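Local coordinates for glucose-binding protein (Thermus thermophilus HB27, PDB 2B3F) that binds galactose and probably delivers sugar to a binding-protein-dependent transport system, at residues L157-L163 against G234-N239; W142-L146 against R210-C214. One frame throughout, in Å; residues are numbered along the deposited sequence.

Contact 1: L157-L163 against G234-N239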
loop_
_atom_site.group_PDB
_atom_site.type_symbol
_atom_site.label_atom_id
_atom_site.label_comp_id
_atom_site.label_asym_id
_atom_site.label_seq_id
_atom_site.Cartn_x
_atom_site.Cartn_y
_atom_site.Cartn_z
ATOM N N LEU A 157 19.627 -22.429 2.737
ATOM C CA LEU A 157 18.471 -21.644 2.283
ATOM C C LEU A 157 18.922 -20.767 1.112
ATOM O O LEU A 157 19.493 -19.706 1.311
ATOM C CB LEU A 157 17.899 -20.797 3.431
ATOM C CG LEU A 157 16.499 -20.166 3.236
ATOM C CD1 LEU A 157 15.428 -21.202 3.019
ATOM C CD2 LEU A 157 16.134 -19.296 4.416
ATOM N N GLU A 158 18.667 -21.259 -0.100
ATOM C CA GLU A 158 19.093 -20.652 -1.366
ATOM C C GLU A 158 18.656 -19.191 -1.578
ATOM O O GLU A 158 19.390 -18.387 -2.147
ATOM C CB GLU A 158 18.514 -21.455 -2.536
ATOM C CG GLU A 158 19.443 -22.450 -3.192
ATOM C CD GLU A 158 18.761 -23.199 -4.347
ATOM O OE1 GLU A 158 18.017 -22.561 -5.131
ATOM O OE2 GLU A 158 18.959 -24.439 -4.456
ATOM N N ALA A 159 17.425 -18.897 -1.170
ATOM C CA ALA A 159 16.799 -17.603 -1.441
ATOM C C ALA A 159 16.114 -17.177 -0.156
ATOM O O ALA A 159 14.908 -17.407 0.007
ATOM C CB ALA A 159 15.810 -17.718 -2.570
ATOM N N PRO A 160 16.894 -16.620 0.783
ATOM C CA PRO A 160 16.324 -16.203 2.068
ATOM C C PRO A 160 15.272 -15.087 1.984
ATOM O O PRO A 160 14.468 -14.950 2.912
ATOM C CB PRO A 160 17.543 -15.697 2.856
ATOM C CG PRO A 160 18.729 -16.260 2.159
ATOM C CD PRO A 160 18.349 -16.383 0.731
ATOM N N LEU A 161 15.296 -14.304 0.910
ATOM C CA LEU A 161 14.283 -13.252 0.699
ATOM C C LEU A 161 13.240 -13.709 -0.307
ATOM O O LEU A 161 13.578 -14.110 -1.423
ATOM C CB LEU A 161 14.939 -11.952 0.236
ATOM C CG LEU A 161 13.964 -10.791 -0.044
ATOM C CD1 LEU A 161 13.243 -10.402 1.228
ATOM C CD2 LEU A 161 14.699 -9.611 -0.633
ATOM N N ALA A 162 11.970 -13.662 0.101
ATOM C CA ALA A 162 10.843 -13.916 -0.782
ATOM C C ALA A 162 10.521 -12.627 -1.524
ATOM O O ALA A 162 10.547 -11.541 -0.925
ATOM C CB ALA A 162 9.622 -14.392 0.008
ATOM N N LEU A 163 10.247 -12.751 -2.812
ATOM C CA LEU A 163 9.931 -11.617 -3.670
ATOM C C LEU A 163 9.031 -12.075 -4.822
ATOM O O LEU A 163 9.097 -13.243 -5.232
ATOM C CB LEU A 163 11.231 -11.006 -4.175
ATOM C CG LEU A 163 11.212 -9.691 -4.936
ATOM C CD1 LEU A 163 10.613 -8.591 -4.095
ATOM C CD2 LEU A 163 12.629 -9.370 -5.336
ATOM N N GLY A 234 8.823 -21.770 4.687
ATOM C CA GLY A 234 10.231 -21.867 5.029
ATOM C C GLY A 234 11.144 -22.010 3.820
ATOM O O GLY A 234 12.323 -22.375 3.979
ATOM N N LYS A 235 10.613 -21.718 2.626
ATOM C CA LYS A 235 11.431 -21.565 1.410
ATOM C C LYS A 235 12.070 -20.183 1.310
ATOM O O LYS A 235 12.833 -19.904 0.382
ATOM C CB LYS A 235 10.604 -21.833 0.163
ATOM C CG LYS A 235 10.116 -23.258 0.083
ATOM C CD LYS A 235 9.736 -23.683 -1.328
ATOM C CE LYS A 235 8.255 -23.555 -1.587
ATOM N NZ LYS A 235 7.790 -24.444 -2.699
ATOM N N ALA A 236 11.744 -19.325 2.276
ATOM C CA ALA A 236 12.375 -18.026 2.463
ATOM C C ALA A 236 12.295 -17.714 3.949
ATOM O O ALA A 236 11.466 -18.292 4.632
ATOM C CB ALA A 236 11.626 -16.972 1.655
ATOM N N ALA A 237 13.143 -16.810 4.428
ATOM C CA ALA A 237 13.144 -16.373 5.819
ATOM C C ALA A 237 12.327 -15.083 6.028
ATOM O O ALA A 237 11.707 -14.885 7.091
ATOM C CB ALA A 237 14.584 -16.163 6.291
ATOM N N PHE A 238 12.350 -14.217 5.011
ATOM C CA PHE A 238 11.802 -12.873 5.116
ATOM C C PHE A 238 11.002 -12.485 3.877
ATOM O O PHE A 238 11.245 -12.978 2.782
ATOM C CB PHE A 238 12.921 -11.856 5.288
ATOM C CG PHE A 238 13.943 -12.235 6.331
ATOM C CD1 PHE A 238 13.598 -12.277 7.676
ATOM C CD2 PHE A 238 15.251 -12.546 5.962
ATOM C CE1 PHE A 238 14.551 -12.621 8.643
ATOM C CE2 PHE A 238 16.192 -12.900 6.914
ATOM C CZ PHE A 238 15.846 -12.932 8.250
ATOM N N ASN A 239 10.068 -11.552 4.076
ATOM C CA ASN A 239 9.377 -10.894 2.952
ATOM C C ASN A 239 9.096 -9.452 3.358
ATOM O O ASN A 239 8.699 -9.216 4.483
ATOM C CB ASN A 239 8.077 -11.615 2.624
ATOM C CG ASN A 239 7.388 -11.064 1.383
ATOM O OD1 ASN A 239 8.007 -10.935 0.297
ATOM N ND2 ASN A 239 6.098 -10.787 1.510
HETATM O O HOH W 1 15.283 -20.789 -0.509
#

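Contact 2: W142-L146 against R210-C214. Unlike the reference sequence in segment 142-146: Lys144 (reference Glu).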
loop_
_atom_site.group_PDB
_atom_site.type_symbol
_atom_site.label_atom_id
_atom_site.label_comp_id
_atom_site.label_asym_id
_atom_site.label_seq_id
_atom_site.Cartn_x
_atom_site.Cartn_y
_atom_site.Cartn_z
ATOM N N TRP A 142 19.994 -3.006 7.086
ATOM C CA TRP A 142 20.275 -3.711 5.823
ATOM C C TRP A 142 21.617 -4.455 5.833
ATOM O O TRP A 142 21.723 -5.533 5.231
ATOM C CB TRP A 142 20.128 -2.792 4.590
ATOM C CG TRP A 142 18.681 -2.491 4.316
ATOM C CD1 TRP A 142 18.066 -1.269 4.383
ATOM C CD2 TRP A 142 17.654 -3.445 3.993
ATOM N NE1 TRP A 142 16.723 -1.409 4.101
ATOM C CE2 TRP A 142 16.445 -2.732 3.860
ATOM C CE3 TRP A 142 17.639 -4.829 3.787
ATOM C CZ2 TRP A 142 15.238 -3.361 3.529
ATOM C CZ3 TRP A 142 16.434 -5.449 3.466
ATOM C CH2 TRP A 142 15.255 -4.714 3.350
ATOM N N ASP A 143 22.608 -3.930 6.551
ATOM C CA ASP A 143 23.887 -4.655 6.692
ATOM C C ASP A 143 23.695 -5.971 7.425
ATOM O O ASP A 143 24.184 -7.008 6.977
ATOM C CB ASP A 143 24.954 -3.795 7.386
ATOM C CG ASP A 143 25.567 -2.761 6.453
ATOM O OD1 ASP A 143 25.472 -2.911 5.223
ATOM O OD2 ASP A 143 26.129 -1.768 6.938
ATOM N N LYS A 144 22.961 -5.946 8.532
ATOM C CA LYS A 144 22.658 -7.181 9.261
ATOM C C LYS A 144 21.747 -8.142 8.468
ATOM O O LYS A 144 21.874 -9.357 8.560
ATOM C CB LYS A 144 22.058 -6.866 10.638
ATOM C CG LYS A 144 22.999 -6.068 11.555
ATOM C CD LYS A 144 22.317 -5.653 12.868
ATOM C CE LYS A 144 23.235 -4.790 13.730
ATOM N NZ LYS A 144 23.214 -5.192 15.175
ATOM N N PHE A 145 20.826 -7.591 7.685
ATOM C CA PHE A 145 20.005 -8.397 6.783
ATOM C C PHE A 145 20.877 -9.169 5.791
ATOM O O PHE A 145 20.700 -10.365 5.585
ATOM C CB PHE A 145 18.998 -7.492 6.031
ATOM C CG PHE A 145 18.187 -8.210 4.996
ATOM C CD1 PHE A 145 16.962 -8.782 5.319
ATOM C CD2 PHE A 145 18.636 -8.297 3.690
ATOM C CE1 PHE A 145 16.216 -9.448 4.357
ATOM C CE2 PHE A 145 17.906 -8.966 2.725
ATOM C CZ PHE A 145 16.695 -9.549 3.059
ATOM N N LEU A 146 21.798 -8.472 5.154
ATOM C CA LEU A 146 22.642 -9.092 4.144
ATOM C C LEU A 146 23.551 -10.163 4.752
ATOM O O LEU A 146 23.736 -11.212 4.160
ATOM C CB LEU A 146 23.474 -8.034 3.428
ATOM C CG LEU A 146 22.675 -7.066 2.542
ATOM C CD1 LEU A 146 23.563 -5.915 2.127
ATOM C CD2 LEU A 146 22.089 -7.774 1.339
ATOM N N ARG A 210 22.056 -5.421 -3.768
ATOM C CA ARG A 210 22.589 -6.444 -2.881
ATOM C C ARG A 210 21.454 -7.258 -2.284
ATOM O O ARG A 210 21.520 -8.483 -2.200
ATOM C CB ARG A 210 23.420 -5.826 -1.770
ATOM C CG ARG A 210 24.666 -5.123 -2.249
ATOM C CD ARG A 210 25.416 -4.623 -1.034
ATOM N NE ARG A 210 26.734 -4.074 -1.327
ATOM C CZ ARG A 210 27.850 -4.801 -1.410
ATOM N NH1 ARG A 210 27.843 -6.124 -1.223
ATOM N NH2 ARG A 210 28.991 -4.192 -1.670
ATOM N N VAL A 211 20.392 -6.562 -1.861
ATOM C CA VAL A 211 19.242 -7.214 -1.269
ATOM C C VAL A 211 18.576 -8.142 -2.306
ATOM O O VAL A 211 18.166 -9.258 -1.998
ATOM C CB VAL A 211 18.253 -6.149 -0.721
ATOM C CG1 VAL A 211 16.944 -6.787 -0.278
ATOM C CG2 VAL A 211 18.909 -5.363 0.418
ATOM N N LEU A 212 18.498 -7.675 -3.542
ATOM C CA LEU A 212 17.900 -8.448 -4.640
ATOM C C LEU A 212 18.630 -9.792 -4.838
ATOM O O LEU A 212 18.019 -10.803 -5.205
ATOM C CB LEU A 212 17.988 -7.623 -5.932
ATOM C CG LEU A 212 16.833 -7.508 -6.903
ATOM C CD1 LEU A 212 15.490 -7.273 -6.205
ATOM C CD2 LEU A 212 17.156 -6.411 -7.917
ATOM N N ASP A 213 19.942 -9.786 -4.596
ATOM C CA ASP A 213 20.733 -11.024 -4.722
ATOM C C ASP A 213 20.402 -12.069 -3.653
ATOM O O ASP A 213 20.909 -13.187 -3.735
ATOM C CB ASP A 213 22.247 -10.735 -4.727
ATOM C CG ASP A 213 22.751 -10.225 -6.063
ATOM O OD1 ASP A 213 22.007 -10.295 -7.072
ATOM O OD2 ASP A 213 23.921 -9.747 -6.115
ATOM N N CYS A 214 19.549 -11.732 -2.677
ATOM C CA CYS A 214 19.053 -12.699 -1.685
ATOM C C CYS A 214 17.694 -13.315 -2.027
ATOM O O CYS A 214 17.180 -14.159 -1.272
ATOM C CB CYS A 214 18.948 -12.026 -0.323
ATOM S SG CYS A 214 20.487 -11.244 0.224
#

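Contact 1: L157-L163 against G234-N239
Leu157 reaches over the turn 234-237 with both branches: CD1 comes to 3.5 Å from Gly234 O, while CD2 meets the methyl CB of Ala237 at 4.0 Å. Its CG stands anti to the backbone N (chi1 -166°), which carries the branches across to the other segment. Cut back to an alanine, this position would probably open a gap beside Gly234 O and the Ala237 methyl, which would keep Trp134 and Leu152. Further along, Ala162 CB and Ala236 CB meet methyl to methyl, 3.7 Å apart. On the sheet face shared by Leu161 and Phe238, Leu161 CD1 lies against Phe238 CB and the carbonyl beside it. Strand 161-162, outermost in a four-stranded mixed sheet, pairs parallel with 238-240. Pro160 O takes two N-H groups, from Phe238 N at 3.1 Å, almost in line with the carbonyl, and from Ala237 N at 2.7 Å, well off that line (C=O...N 131°). Ala162 N answers with a nearly straight bond to Phe238 O (2.9 Å, 173° at the hydrogen). A water accepts from Ala159 N and donates to Lys235 O. Three direct bonds and one water thus serve part of the backbone polarity in this largely buried contact, and small methyls let the chains lie close.

Contact 2: W142-L146 against R210-C214
Leu146 and Val211 mark the closest backbone approach, their CA atoms 6.7 Å apart, where the first turn of helix 142-154 meets the C-terminal part of helix 199-212 and the residues after it. Each backbone is bonded within itself, by Leu146 N to Trp142 O on one side and by Cys214 N to Val211 O on the other; no hydrogen bond passes between the segments, and side chains make the contact. With CG anti to its carbonyl carbon (chi1 -68°), Leu146 brings CD1 to the Arg210 chain and CD2 to Arg210 O, the latter at 3.7 Å, with Cys214 SG also beside CD2. The Leu146 and Arg210 side chains cross at about a right angle, CD1 3.9 Å from Arg210 CD. Val211 divides its branches between two aromatic rings: CG2 touches Trp142 CE3 at 3.6 Å, and CG1 touches Phe145 CE2 at 3.8 Å. Both approaches are oblique to the rings. Within the same helix Trp142 CZ3 sits 3.5 Å above the centre of the Phe145 ring, and Phe145 CD2 lies at the edge of the indole in its plane. Cys214 SG adds an oblique sulfur-aromatic contact, 5.4 Å from the Phe145 centroid and 62° off its normal. The Arg210 side chain meets Leu146 through its carbons; its NE is engaged in a salt bridge with Glu206, one turn earlier on its own helix. This is plain helix-to-helix-end packing, away from the sugar site. Helix 166-190 closes in on Trp142 through Val176 and Ala179 and on Val211 through Leu172. Strand 161-162 borders the other part of the cluster, with Leu161 touching Phe145, Val211 and Cys214.

In the fold
Contacts 1 and 2 adjoin, their centres 12 Å apart, and their segments alternate along the chain: helix 142-154 leads into strand 161-162, and helix 199-212 is followed by helix 224-233 and strand 238-240. Leu161 belongs to contact 1 and also touches contact 2. Its N lies 2.9 Å from Cys214 O, a probable hydrogen bond, and its CD2 packs 3.6 Å from Val211 CG1. Phe238 CD2 also meets Phe145 CE1 at 3.6 Å, so the apolar layer is continuous from the four-stranded sheet to the helices. The galactose is not in contact with this layer: the side chain of Asn239, in contact 1, is about 11 Å from the sugar, and contact 2 lies away from the sugar-binding residues.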